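Local coordinates for protein FKBP-type peptidyl-prolyl cis-trans isomerase 3 (PDB 1U79) that catalyses the cis-trans isomerization of peptide bonds before proline, provides the major activity of this kind in the chloroplast thylakoid lumen and regulates accumulation of the Rieske protein, at residues 7-10 with 14-17; 38-41 with 45-48; 49-54 with 122-127; 79-82 with 88-91; 102-107 with 111-116. All coordinates share one frame; numbering follows the deposited sequence.

Interaction 1: residues 7-10 with 14-17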
loop_
_atom_site.group_PDB
_atom_site.type_symbol
_atom_site.label_atom_id
_atom_site.label_comp_id
_atom_site.label_asym_id
_atom_site.label_seq_id
_atom_site.Cartn_x
_atom_site.Cartn_y
_atom_site.Cartn_z
ATOM N N PHE A 7 -5.395 -8.406 -11.279
ATOM C CA PHE A 7 -5.537 -8.431 -9.835
ATOM C C PHE A 7 -6.192 -9.699 -9.314
ATOM O O PHE A 7 -7.025 -10.319 -9.986
ATOM C CB PHE A 7 -6.380 -7.251 -9.349
ATOM C CG PHE A 7 -5.683 -5.926 -9.414
ATOM C CD1 PHE A 7 -6.105 -4.953 -10.316
ATOM C CD2 PHE A 7 -4.631 -5.633 -8.552
ATOM C CE1 PHE A 7 -5.484 -3.692 -10.356
ATOM C CE2 PHE A 7 -4.009 -4.385 -8.585
ATOM C CZ PHE A 7 -4.444 -3.414 -9.494
ATOM N N SER A 8 -5.783 -10.081 -8.113
ATOM C CA SER A 8 -6.370 -11.206 -7.405
ATOM C C SER A 8 -7.145 -10.397 -6.374
ATOM O O SER A 8 -6.557 -9.577 -5.676
ATOM C CB SER A 8 -5.300 -12.050 -6.709
ATOM O OG SER A 8 -5.899 -12.954 -5.796
ATOM N N VAL A 9 -8.454 -10.601 -6.296
ATOM C CA VAL A 9 -9.284 -9.842 -5.364
ATOM C C VAL A 9 -9.628 -10.696 -4.147
ATOM O O VAL A 9 -10.237 -11.755 -4.289
ATOM C CB VAL A 9 -10.590 -9.376 -6.063
ATOM C CG1 VAL A 9 -11.384 -8.421 -5.161
ATOM C CG2 VAL A 9 -10.254 -8.721 -7.372
ATOM N N SER A 10 -9.216 -10.239 -2.966
ATOM C CA SER A 10 -9.471 -10.949 -1.718
ATOM C C SER A 10 -10.894 -10.679 -1.244
ATOM O O SER A 10 -11.570 -9.797 -1.768
ATOM C CB SER A 10 -8.485 -10.488 -0.636
ATOM O OG SER A 10 -8.832 -9.203 -0.157
ATOM N N LEU A 14 -9.626 -5.812 -1.074
ATOM C CA LEU A 14 -8.222 -5.461 -1.245
ATOM C C LEU A 14 -7.685 -6.413 -2.305
ATOM O O LEU A 14 -7.752 -7.637 -2.136
ATOM C CB LEU A 14 -7.457 -5.657 0.072
ATOM C CG LEU A 14 -5.987 -5.239 0.125
ATOM C CD1 LEU A 14 -5.846 -3.741 -0.166
ATOM C CD2 LEU A 14 -5.425 -5.565 1.505
ATOM N N ALA A 15 -7.153 -5.870 -3.394
ATOM C CA ALA A 15 -6.633 -6.715 -4.463
ATOM C C ALA A 15 -5.154 -6.461 -4.702
ATOM O O ALA A 15 -4.638 -5.383 -4.398
ATOM C CB ALA A 15 -7.412 -6.483 -5.738
ATOM N N PHE A 16 -4.473 -7.455 -5.251
ATOM C CA PHE A 16 -3.050 -7.322 -5.494
ATOM C C PHE A 16 -2.601 -8.139 -6.694
ATOM O O PHE A 16 -3.325 -8.998 -7.192
ATOM C CB PHE A 16 -2.270 -7.833 -4.286
ATOM C CG PHE A 16 -2.176 -9.344 -4.234
ATOM C CD1 PHE A 16 -3.280 -10.111 -3.883
ATOM C CD2 PHE A 16 -1.005 -9.995 -4.617
ATOM C CE1 PHE A 16 -3.221 -11.515 -3.916
ATOM C CE2 PHE A 16 -0.939 -11.398 -4.654
ATOM C CZ PHE A 16 -2.055 -12.152 -4.302
ATOM N N CYS A 17 -1.385 -7.851 -7.135
ATOM C CA CYS A 17 -0.729 -8.592 -8.201
ATOM C C CYS A 17 0.750 -8.425 -7.894
ATOM O O CYS A 17 1.214 -7.309 -7.658
ATOM C CB CYS A 17 -1.052 -8.034 -9.595
ATOM S SG CYS A 17 -0.560 -6.306 -9.881
#
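Backbone bonds pair S8 with F16. S8 N gives its hydrogen to F16 O at 2.8 Å, and F16 N returns one to S8 O at 3.0 Å. This makes S8 and F16 an antiparallel hydrogen-bonded pair. V9 and A15, next along, form a non-hydrogen-bonded pair. S10 N also bonds to L14 O, at 3.1 Å.

One side-chain hydrogen bond strengthens this end. S10 OG sits between its own backbone N and carbonyl carbon (chi1 75°) and donates to L14 O at 2.7 Å. It lies in the carbonyl plane, on a lone pair, while S10 N comes in tilted from that plane. L14 O is therefore gripped twice by one residue. S10 OG is also hydrogen-bonded to S12 OG within the turn. With an alanine here, L14 O would probably keep just the backbone N of this residue as donor across the contact, and S12 OG would lose a partner.

Side chains also touch on both faces of the ribbon. On one, A15 CB touches F7 CB at 3.8 Å and V9 CG2 at 4.0 Å. On the other, F16 CE1 comes within 3.5 Å of S8 CB.

The sulfur of C17 stands obliquely off the F7 ring, 4.8 Å from SG to the centroid. That sulfur is bonded to C5, so the disulfide ties the N-terminal end to this antiparallel beta hairpin, whose strand 15-18 joins the main sheet beside strand 88-93.

Interaction 2: residues 38-41 with 45-48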
loop_
_atom_site.group_PDB
_atom_site.type_symbol
_atom_site.label_atom_id
_atom_site.label_comp_id
_atom_site.label_asym_id
_atom_site.label_seq_id
_atom_site.Cartn_x
_atom_site.Cartn_y
_atom_site.Cartn_z
ATOM N N VAL A 38 4.682 4.443 -4.965
ATOM C CA VAL A 38 4.024 5.452 -5.780
ATOM C C VAL A 38 2.541 5.190 -5.590
ATOM O O VAL A 38 2.054 4.087 -5.857
ATOM C CB VAL A 38 4.343 5.336 -7.285
ATOM C CG1 VAL A 38 3.464 6.324 -8.065
ATOM C CG2 VAL A 38 5.820 5.642 -7.548
ATOM N N GLY A 39 1.830 6.198 -5.103
ATOM C CA GLY A 39 0.404 6.058 -4.886
ATOM C C GLY A 39 -0.337 6.921 -5.882
ATOM O O GLY A 39 -0.040 8.117 -6.026
ATOM N N LYS A 40 -1.301 6.322 -6.570
ATOM C CA LYS A 40 -2.090 7.030 -7.571
ATOM C C LYS A 40 -3.576 6.777 -7.395
ATOM O O LYS A 40 -3.995 5.747 -6.841
ATOM C CB LYS A 40 -1.740 6.563 -8.982
ATOM C CG LYS A 40 -0.278 6.526 -9.357
ATOM C CD LYS A 40 -0.172 5.882 -10.745
ATOM C CE LYS A 40 1.254 5.837 -11.263
ATOM N NZ LYS A 40 1.316 5.045 -12.531
ATOM N N LEU A 41 -4.374 7.712 -7.899
ATOM C CA LEU A 41 -5.818 7.576 -7.854
ATOM C C LEU A 41 -6.145 6.798 -9.127
ATOM O O LEU A 41 -5.267 6.583 -9.961
ATOM C CB LEU A 41 -6.489 8.954 -7.884
ATOM C CG LEU A 41 -6.194 9.877 -6.696
ATOM C CD1 LEU A 41 -6.892 11.240 -6.898
ATOM C CD2 LEU A 41 -6.680 9.209 -5.410
ATOM N N LYS A 45 -3.604 9.988 -11.481
ATOM C CA LYS A 45 -2.996 11.083 -10.736
ATOM C C LYS A 45 -2.168 10.559 -9.566
ATOM O O LYS A 45 -2.673 9.820 -8.723
ATOM C CB LYS A 45 -4.092 12.026 -10.218
ATOM C CG LYS A 45 -3.605 13.375 -9.695
ATOM C CD LYS A 45 -2.956 13.276 -8.323
ATOM C CE LYS A 45 -2.449 14.633 -7.862
ATOM N NZ LYS A 45 -3.536 15.651 -7.875
ATOM N N VAL A 46 -0.894 10.940 -9.523
ATOM C CA VAL A 46 -0.017 10.522 -8.434
ATOM C C VAL A 46 -0.244 11.461 -7.260
ATOM O O VAL A 46 0.013 12.668 -7.372
ATOM C CB VAL A 46 1.479 10.594 -8.835
ATOM C CG1 VAL A 46 2.359 10.252 -7.632
ATOM C CG2 VAL A 46 1.768 9.630 -9.975
ATOM N N PHE A 47 -0.719 10.922 -6.137
ATOM C CA PHE A 47 -0.968 11.745 -4.957
ATOM C C PHE A 47 0.166 11.717 -3.950
ATOM O O PHE A 47 0.164 12.495 -3.000
ATOM C CB PHE A 47 -2.283 11.341 -4.258
ATOM C CG PHE A 47 -2.314 9.909 -3.751
ATOM C CD1 PHE A 47 -1.624 9.540 -2.597
ATOM C CD2 PHE A 47 -3.047 8.938 -4.431
ATOM C CE1 PHE A 47 -1.659 8.216 -2.125
ATOM C CE2 PHE A 47 -3.087 7.609 -3.972
ATOM C CZ PHE A 47 -2.392 7.252 -2.818
ATOM N N ASP A 48 1.131 10.822 -4.149
ATOM C CA ASP A 48 2.253 10.715 -3.228
ATOM C C ASP A 48 3.200 9.605 -3.658
ATOM O O ASP A 48 2.785 8.630 -4.286
ATOM C CB ASP A 48 1.739 10.429 -1.812
ATOM C CG ASP A 48 2.858 10.361 -0.775
ATOM O OD1 ASP A 48 3.897 11.034 -0.953
ATOM O OD2 ASP A 48 2.689 9.647 0.235
#
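A classic beta bulge interrupts this antiparallel hairpin, with F47 and D48 both facing G39. G39 N donates to D48 O at 2.7 Å, almost straight along the C=O axis. In return, G39 O takes a bond from F47 N at 2.9 Å and a weak one from D48 N. Past the bulge the register has moved by one residue, and K40 pairs with V46. L41 N then bonds to K45 O at 2.8 Å, close to the turn.

The F47 ring lies against the opposite strand. Its CG stands between its own backbone N and carbonyl carbon (chi1 61°), which brings the ring over the peptide of G39. G39 CA makes a CH-pi contact with one face, 4.1 Å from the centroid. G39 O lies over the same face, offset toward the rim. A beta-carbon at G39 would clash with F47 CZ, so the glycine lets the ring come this close. L41 CD2 meets the ring obliquely, 3.8 Å from F47 CD2.

V46 lies across two neighbours on the other face of the hairpin. Its CG1 touches V38 CG1 at 4.1 Å. Its CG2 rests on the extended chain of K40, 3.8 Å from K40 CG.

The carboxylate of D48 has its partners beyond these two segments. OD2 is hydrogen-bonded to Y37 OH, and OD1 forms a salt bridge with R53 NE. F47 also meets the ring of F121 nearly at right angles. This bulged hairpin of strands 32-40 and 46-49 belongs to the antiparallel sheet of the FKBP fold, with the F47 ring buried.

Interaction 3: residues 49-54 with 122-127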
loop_
_atom_site.group_PDB
_atom_site.type_symbol
_atom_site.label_atom_id
_atom_site.label_comp_id
_atom_site.label_asym_id
_atom_site.label_seq_id
_atom_site.Cartn_x
_atom_site.Cartn_y
_atom_site.Cartn_z
ATOM N N SER A 49 4.475 9.776 -3.329
ATOM C CA SER A 49 5.485 8.782 -3.646
ATOM C C SER A 49 6.718 9.017 -2.794
ATOM O O SER A 49 7.026 10.153 -2.411
ATOM C CB SER A 49 5.851 8.826 -5.134
ATOM O OG SER A 49 6.750 9.875 -5.434
ATOM N N SER A 50 7.414 7.932 -2.477
ATOM C CA SER A 50 8.636 8.012 -1.684
ATOM C C SER A 50 9.672 8.786 -2.485
ATOM O O SER A 50 10.464 9.553 -1.928
ATOM C CB SER A 50 9.163 6.608 -1.403
ATOM O OG SER A 50 9.250 5.865 -2.616
ATOM N N TYR A 51 9.657 8.567 -3.798
ATOM C CA TYR A 51 10.578 9.222 -4.723
ATOM C C TYR A 51 10.454 10.740 -4.639
ATOM O O TYR A 51 11.459 11.453 -4.661
ATOM C CB TYR A 51 10.297 8.744 -6.148
ATOM C CG TYR A 51 10.490 7.250 -6.294
ATOM C CD1 TYR A 51 11.764 6.694 -6.263
ATOM C CD2 TYR A 51 9.394 6.388 -6.376
ATOM C CE1 TYR A 51 11.953 5.317 -6.305
ATOM C CE2 TYR A 51 9.571 4.997 -6.417
ATOM C CZ TYR A 51 10.858 4.476 -6.379
ATOM O OH TYR A 51 11.056 3.116 -6.412
ATOM N N ASN A 52 9.224 11.230 -4.536
ATOM C CA ASN A 52 8.991 12.667 -4.432
ATOM C C ASN A 52 9.520 13.170 -3.089
ATOM O O ASN A 52 9.931 14.331 -2.962
ATOM C CB ASN A 52 7.497 12.973 -4.553
ATOM C CG ASN A 52 7.202 14.469 -4.540
ATOM O OD1 ASN A 52 7.644 15.212 -5.421
ATOM N ND2 ASN A 52 6.457 14.915 -3.536
ATOM N N ARG A 53 9.524 12.290 -2.093
ATOM C CA ARG A 53 10.011 12.639 -0.765
ATOM C C ARG A 53 11.524 12.467 -0.691
ATOM O O ARG A 53 12.164 12.913 0.258
ATOM C CB ARG A 53 9.333 11.765 0.300
ATOM C CG ARG A 53 7.823 11.966 0.390
ATOM C CD ARG A 53 7.155 10.955 1.316
ATOM N NE ARG A 53 5.706 11.141 1.336
ATOM C CZ ARG A 53 5.044 11.827 2.262
ATOM N NH1 ARG A 53 3.723 11.944 2.183
ATOM N NH2 ARG A 53 5.693 12.376 3.283
ATOM N N GLY A 54 12.092 11.810 -1.695
ATOM C CA GLY A 54 13.526 11.605 -1.720
ATOM C C GLY A 54 14.044 10.516 -0.806
ATOM O O GLY A 54 15.246 10.395 -0.599
ATOM N N ASP A 122 2.109 1.110 -5.992
ATOM C CA ASP A 122 3.117 0.224 -6.544
ATOM C C ASP A 122 4.048 0.210 -5.345
ATOM O O ASP A 122 4.588 1.248 -4.960
ATOM C CB ASP A 122 3.799 0.840 -7.763
ATOM C CG ASP A 122 3.389 0.161 -9.055
ATOM O OD1 ASP A 122 2.280 -0.415 -9.099
ATOM O OD2 ASP A 122 4.167 0.210 -10.033
ATOM N N ILE A 123 4.185 -0.949 -4.711
ATOM C CA ILE A 123 5.029 -1.046 -3.533
ATOM C C ILE A 123 6.286 -1.869 -3.764
ATOM O O ILE A 123 6.236 -2.977 -4.309
ATOM C CB ILE A 123 4.245 -1.656 -2.345
ATOM C CG1 ILE A 123 3.011 -0.793 -2.053
ATOM C CG2 ILE A 123 5.148 -1.749 -1.113
ATOM C CD1 ILE A 123 2.284 -1.145 -0.783
ATOM N N GLU A 124 7.413 -1.304 -3.349
ATOM C CA GLU A 124 8.691 -1.975 -3.449
ATOM C C GLU A 124 9.164 -2.219 -2.025
ATOM O O GLU A 124 9.646 -1.309 -1.347
ATOM C CB GLU A 124 9.688 -1.120 -4.234
ATOM C CG GLU A 124 9.398 -1.150 -5.729
ATOM C CD GLU A 124 10.133 -0.092 -6.505
ATOM O OE1 GLU A 124 11.378 -0.049 -6.448
ATOM O OE2 GLU A 124 9.458 0.701 -7.188
ATOM N N TYR A 125 8.983 -3.458 -1.572
ATOM C CA TYR A 125 9.383 -3.870 -0.229
ATOM C C TYR A 125 10.875 -4.169 -0.271
ATOM O O TYR A 125 11.298 -5.237 -0.723
ATOM C CB TYR A 125 8.598 -5.122 0.189
ATOM C CG TYR A 125 8.991 -5.701 1.536
ATOM C CD1 TYR A 125 8.858 -7.067 1.788
ATOM C CD2 TYR A 125 9.511 -4.889 2.551
ATOM C CE1 TYR A 125 9.241 -7.618 3.012
ATOM C CE2 TYR A 125 9.895 -5.429 3.782
ATOM C CZ TYR A 125 9.756 -6.797 3.999
ATOM O OH TYR A 125 10.135 -7.339 5.200
ATOM N N ILE A 126 11.673 -3.209 0.181
ATOM C CA ILE A 126 13.127 -3.346 0.191
ATOM C C ILE A 126 13.586 -4.370 1.221
ATOM O O ILE A 126 14.540 -5.114 0.989
ATOM C CB ILE A 126 13.801 -1.993 0.505
ATOM C CG1 ILE A 126 13.240 -0.917 -0.427
ATOM C CG2 ILE A 126 15.323 -2.100 0.314
ATOM C CD1 ILE A 126 13.483 -1.204 -1.899
ATOM N N GLY A 127 12.898 -4.404 2.354
ATOM C CA GLY A 127 13.247 -5.337 3.412
ATOM C C GLY A 127 13.234 -4.638 4.759
ATOM O O GLY A 127 12.686 -3.541 4.885
#
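Y51 and E124 meet at the ends of their side chains, and these two residues make the whole contact. The side chains cross at about a right angle. The ring plane of Y51 and the carboxylate plane of E124 stand 40° apart. Y51 OH points at the carboxylate and donates to E124 OE2 at 3.0 Å, a weak hydrogen bond. E124 OE1 is nearly as close, 3.2 Å from Y51 OH, but the angle there is poor. The hydroxyl thus sits near both oxygens and bonds to one.

E124 OE2 approaches the Y51 ring at its edge, near the ring plane. S50 OG lies over one face of the ring, offset toward the rim; the H36 ring is stacked with Y51.

Y51 CG is anti to its carbonyl carbon (chi1 -61°), and this carries the ring out from the helix toward strand 119-128. E124 extends beyond CG to meet it. Little surface is buried, 65 Å² over both sides, and the contact lies at the surface.

The short, weakly bonded helix 50-53 that carries Y51 is capped at both ends. S49 OG accepts from N52 N at 3.0 Å as the N-cap. G54, with positive phi, is the C-prime residue of a Schellman motif. Strand 32-40 runs beside strand 119-128 and supplies H36, so the tyrosine crosses over this strand to link the helix after strand 46-49 with E124.

Interaction 4: residues 79-82 with 88-91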
loop_
_atom_site.group_PDB
_atom_site.type_symbol
_atom_site.label_atom_id
_atom_site.label_comp_id
_atom_site.label_asym_id
_atom_site.label_seq_id
_atom_site.Cartn_x
_atom_site.Cartn_y
_atom_site.Cartn_z
ATOM N N GLY A 79 -6.837 -14.443 1.729
ATOM C CA GLY A 79 -6.783 -14.256 0.294
ATOM C C GLY A 79 -5.605 -13.405 -0.158
ATOM O O GLY A 79 -5.448 -13.140 -1.346
ATOM N N ILE A 80 -4.776 -12.964 0.781
ATOM C CA ILE A 80 -3.617 -12.158 0.422
ATOM C C ILE A 80 -2.332 -12.666 1.060
ATOM O O ILE A 80 -2.145 -12.555 2.271
ATOM C CB ILE A 80 -3.802 -10.674 0.829
ATOM C CG1 ILE A 80 -4.973 -10.071 0.056
ATOM C CG2 ILE A 80 -2.517 -9.888 0.545
ATOM C CD1 ILE A 80 -5.191 -8.597 0.300
ATOM N N PRO A 81 -1.432 -13.246 0.251
ATOM C CA PRO A 81 -0.176 -13.742 0.810
ATOM C C PRO A 81 0.729 -12.552 1.086
ATOM O O PRO A 81 0.582 -11.496 0.478
ATOM C CB PRO A 81 0.375 -14.626 -0.304
ATOM C CG PRO A 81 -0.073 -13.905 -1.528
ATOM C CD PRO A 81 -1.499 -13.500 -1.199
ATOM N N PRO A 82 1.701 -12.720 1.982
ATOM C CA PRO A 82 2.637 -11.652 2.339
ATOM C C PRO A 82 3.591 -11.318 1.215
ATOM O O PRO A 82 3.880 -12.158 0.358
ATOM C CB PRO A 82 3.421 -12.238 3.518
ATOM C CG PRO A 82 2.658 -13.488 3.912
ATOM C CD PRO A 82 2.054 -13.978 2.654
ATOM N N LYS A 88 7.969 -6.582 -5.605
ATOM C CA LYS A 88 7.278 -5.391 -6.105
ATOM C C LYS A 88 5.840 -5.815 -6.294
ATOM O O LYS A 88 5.547 -6.736 -7.060
ATOM C CB LYS A 88 7.840 -4.917 -7.440
ATOM C CG LYS A 88 7.074 -3.733 -8.032
ATOM C CD LYS A 88 7.640 -3.373 -9.393
ATOM C CE LYS A 88 6.937 -2.169 -9.990
ATOM N NZ LYS A 88 7.474 -1.895 -11.344
ATOM N N ARG A 89 4.946 -5.137 -5.592
ATOM C CA ARG A 89 3.539 -5.472 -5.639
ATOM C C ARG A 89 2.657 -4.270 -5.920
ATOM O O ARG A 89 2.931 -3.160 -5.465
ATOM C CB ARG A 89 3.119 -6.094 -4.299
ATOM C CG ARG A 89 1.608 -6.303 -4.153
ATOM C CD ARG A 89 1.251 -7.049 -2.869
ATOM N NE ARG A 89 1.694 -8.443 -2.898
ATOM C CZ ARG A 89 1.435 -9.325 -1.942
ATOM N NH1 ARG A 89 1.873 -10.575 -2.060
ATOM N NH2 ARG A 89 0.748 -8.957 -0.861
ATOM N N THR A 90 1.602 -4.495 -6.686
ATOM C CA THR A 90 0.665 -3.425 -6.958
ATOM C C THR A 90 -0.528 -3.740 -6.076
ATOM O O THR A 90 -0.938 -4.900 -5.971
ATOM C CB THR A 90 0.232 -3.398 -8.435
ATOM O OG1 THR A 90 1.372 -3.137 -9.256
ATOM C CG2 THR A 90 -0.789 -2.304 -8.666
ATOM N N LEU A 91 -1.064 -2.721 -5.417
ATOM C CA LEU A 91 -2.213 -2.909 -4.547
ATOM C C LEU A 91 -3.362 -2.001 -4.948
ATOM O O LEU A 91 -3.150 -0.824 -5.262
ATOM C CB LEU A 91 -1.859 -2.585 -3.089
ATOM C CG LEU A 91 -0.932 -3.457 -2.242
ATOM C CD1 LEU A 91 -0.747 -2.757 -0.891
ATOM C CD2 LEU A 91 -1.533 -4.865 -2.044
#
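R89 carries its CG opposite the backbone N (chi1 172°), runs straight through chi2 and then bends at chi3 (-69°). This swings the guanidinium from strand 88-93 over to the loop 79-82, where it meets P81 O end-on. NH2 donates to P81 O at 2.9 Å, and NH1 donates to the same oxygen at 3.0 Å. P81 O lies almost exactly in the guanidinium plane.

The two bonds differ at the carbonyl. NH2 lies nearly on the extension of the C=O bond, with a C=O...N angle of 170°. NH1 stands above the carbonyl plane and does not use a lone pair. One backbone oxygen thus holds both terminal nitrogens.

Two apolar groups lie on the same side of the guanidinium plane. I80 CG2 is 3.7 Å from R89 NH2 and meets the group obliquely. P81 CG lies 3.9 Å from R89 NH1.

R89 is buried and has two further polar partners. NE forms a salt bridge with D18 OD1, and NH2 also bonds to G73 O. D18 would probably help to balance the buried positive charge. A leucine in place of R89 would probably leave P81 O and G73 O without these donors and D18 without its ion-pair mate.

This buried arginine is a cross-link of the FKBP domain: it joins a strand of the antiparallel sheet to strand 15-18's end, to the helix 68-75 and to the loop that follows that helix.

Interaction 5: residues 102-107 with 111-116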
loop_
_atom_site.group_PDB
_atom_site.type_symbol
_atom_site.label_atom_id
_atom_site.label_comp_id
_atom_site.label_asym_id
_atom_site.label_seq_id
_atom_site.Cartn_x
_atom_site.Cartn_y
_atom_site.Cartn_z
ATOM N N ARG A 102 -13.776 10.263 4.182
ATOM C CA ARG A 102 -13.161 11.435 4.766
ATOM C C ARG A 102 -12.157 12.029 3.780
ATOM O O ARG A 102 -12.079 13.246 3.614
ATOM C CB ARG A 102 -12.460 11.003 6.045
ATOM C CG ARG A 102 -12.326 12.042 7.122
ATOM C CD ARG A 102 -11.807 11.344 8.369
ATOM N NE ARG A 102 -11.597 12.244 9.496
ATOM C CZ ARG A 102 -11.149 11.849 10.683
ATOM N NH1 ARG A 102 -10.869 10.570 10.895
ATOM N NH2 ARG A 102 -10.979 12.730 11.659
ATOM N N GLY A 103 -11.406 11.158 3.112
ATOM C CA GLY A 103 -10.400 11.621 2.176
ATOM C C GLY A 103 -9.148 11.985 2.953
ATOM O O GLY A 103 -9.094 11.781 4.165
ATOM N N ALA A 104 -8.140 12.518 2.271
ATOM C CA ALA A 104 -6.899 12.901 2.929
ATOM C C ALA A 104 -6.267 14.086 2.211
ATOM O O ALA A 104 -6.569 14.344 1.047
ATOM C CB ALA A 104 -5.934 11.724 2.950
ATOM N N GLY A 105 -5.376 14.791 2.901
ATOM C CA GLY A 105 -4.738 15.952 2.303
ATOM C C GLY A 105 -5.829 16.939 1.956
ATOM O O GLY A 105 -5.919 17.423 0.821
ATOM N N CYS A 106 -6.666 17.231 2.948
ATOM C CA CYS A 106 -7.786 18.129 2.767
ATOM C C CYS A 106 -7.584 19.581 3.192
ATOM O O CYS A 106 -6.869 19.895 4.146
ATOM C CB CYS A 106 -9.015 17.606 3.514
ATOM S SG CYS A 106 -9.593 15.915 3.151
ATOM N N LYS A 107 -8.244 20.451 2.445
ATOM C CA LYS A 107 -8.277 21.878 2.688
ATOM C C LYS A 107 -9.780 22.064 2.592
ATOM O O LYS A 107 -10.346 22.126 1.502
ATOM C CB LYS A 107 -7.539 22.636 1.581
ATOM C CG LYS A 107 -6.023 22.473 1.666
ATOM C CD LYS A 107 -5.276 23.122 0.504
ATOM C CE LYS A 107 -3.768 22.966 0.709
ATOM N NZ LYS A 107 -2.956 23.405 -0.460
ATOM N N CYS A 111 -9.984 17.668 -1.120
ATOM C CA CYS A 111 -8.877 16.818 -0.689
ATOM C C CYS A 111 -8.009 16.234 -1.811
ATOM O O CYS A 111 -8.515 15.863 -2.870
ATOM C CB CYS A 111 -9.435 15.660 0.138
ATOM S SG CYS A 111 -10.659 16.090 1.424
ATOM N N LEU A 112 -6.704 16.147 -1.556
ATOM C CA LEU A 112 -5.752 15.569 -2.505
ATOM C C LEU A 112 -6.258 14.166 -2.839
ATOM O O LEU A 112 -6.194 13.717 -3.981
ATOM C CB LEU A 112 -4.365 15.480 -1.863
ATOM C CG LEU A 112 -3.246 14.864 -2.715
ATOM C CD1 LEU A 112 -2.980 15.744 -3.918
ATOM C CD2 LEU A 112 -1.975 14.715 -1.880
ATOM N N ILE A 113 -6.732 13.474 -1.811
ATOM C CA ILE A 113 -7.312 12.143 -1.960
ATOM C C ILE A 113 -8.795 12.342 -1.676
ATOM O O ILE A 113 -9.206 12.490 -0.527
ATOM C CB ILE A 113 -6.724 11.141 -0.949
ATOM C CG1 ILE A 113 -5.284 10.806 -1.339
ATOM C CG2 ILE A 113 -7.571 9.866 -0.911
ATOM C CD1 ILE A 113 -4.585 9.890 -0.345
ATOM N N PRO A 114 -9.615 12.388 -2.732
ATOM C CA PRO A 114 -11.057 12.574 -2.607
ATOM C C PRO A 114 -11.727 11.532 -1.728
ATOM O O PRO A 114 -11.218 10.411 -1.551
ATOM C CB PRO A 114 -11.545 12.467 -4.051
ATOM C CG PRO A 114 -10.377 12.933 -4.844
ATOM C CD PRO A 114 -9.231 12.259 -4.149
ATOM N N PRO A 115 -12.880 11.893 -1.151
ATOM C CA PRO A 115 -13.611 10.958 -0.300
ATOM C C PRO A 115 -13.945 9.705 -1.122
ATOM O O PRO A 115 -14.177 9.798 -2.332
ATOM C CB PRO A 115 -14.870 11.737 0.066
ATOM C CG PRO A 115 -14.388 13.186 0.083
ATOM C CD PRO A 115 -13.503 13.235 -1.146
ATOM N N ALA A 116 -13.941 8.546 -0.463
ATOM C CA ALA A 116 -14.294 7.273 -1.093
ATOM C C ALA A 116 -13.392 6.880 -2.249
ATOM O O ALA A 116 -13.838 6.247 -3.210
ATOM C CB ALA A 116 -15.756 7.315 -1.564
#
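C106 SG and C111 SG form a disulfide, 2.0 Å long, with a chi3 of 95°. Both sulfurs stand anti to their own carbonyl carbons (chi1 -55° for C106 and -47° for C111), and this brings them together from one face of the ribbon. The two cysteines form an antiparallel non-hydrogen-bonded pair.

Three backbone hydrogen bonds run alongside. A104 N donates to I113 O at 3.0 Å, in the carbonyl plane and on a lone pair. I113 N returns a bond to A104 O, also 3.0 Å long and nearly straight at its hydrogen. L112 N bonds to G105 O at 2.8 Å, but from above the carbonyl plane. L112 and I113 both face A104, which makes a classic beta bulge.

Apolar contact is slight. A104 CB touches I113 CD1 at 4.0 Å on the face away from the disulfide. I113 is buried, and both it and L112 reach F47 of strand 46-49. Y99 also packs on A104 and I113.

Two glycines suit the tight spots. A beta-carbon on G103 would clash with I113 O, and one on G105 would clash with L112 CB. G103 CA itself lies only 3.1 Å from I113 O.

The disulfide closes a small loop at the surface, where C106 is exposed. Reduction would remove the covalent tie and would probably leave mainly the backbone hydrogen bonds to hold the two arms together. Such a bond can respond to the redox state of its surroundings, consistent with redox regulation of this immunophilin.

How the interactions relate
Four of the five contacts reach one antiparallel sheet, whose strands 88-93, 119-128, 32-40 and 46-49 are successive neighbours. Interaction 1 adds its hairpin beyond strand 88-93, and its centre is about 7 Å from that of interaction 4. Interactions 2 and 3 touch as well, with centres about 12 Å apart. Strand 119-128 links interaction 3 to interaction 4, which is nested within the loop that interaction 3 closes, as is interaction 5. Interaction 5 lies outside this sheet but packs on interaction 2 through F47. Interactions 1 and 5 each hold a disulfide, and their centres are about 24 Å apart. The two covalent ties thus hold separate parts of this chain.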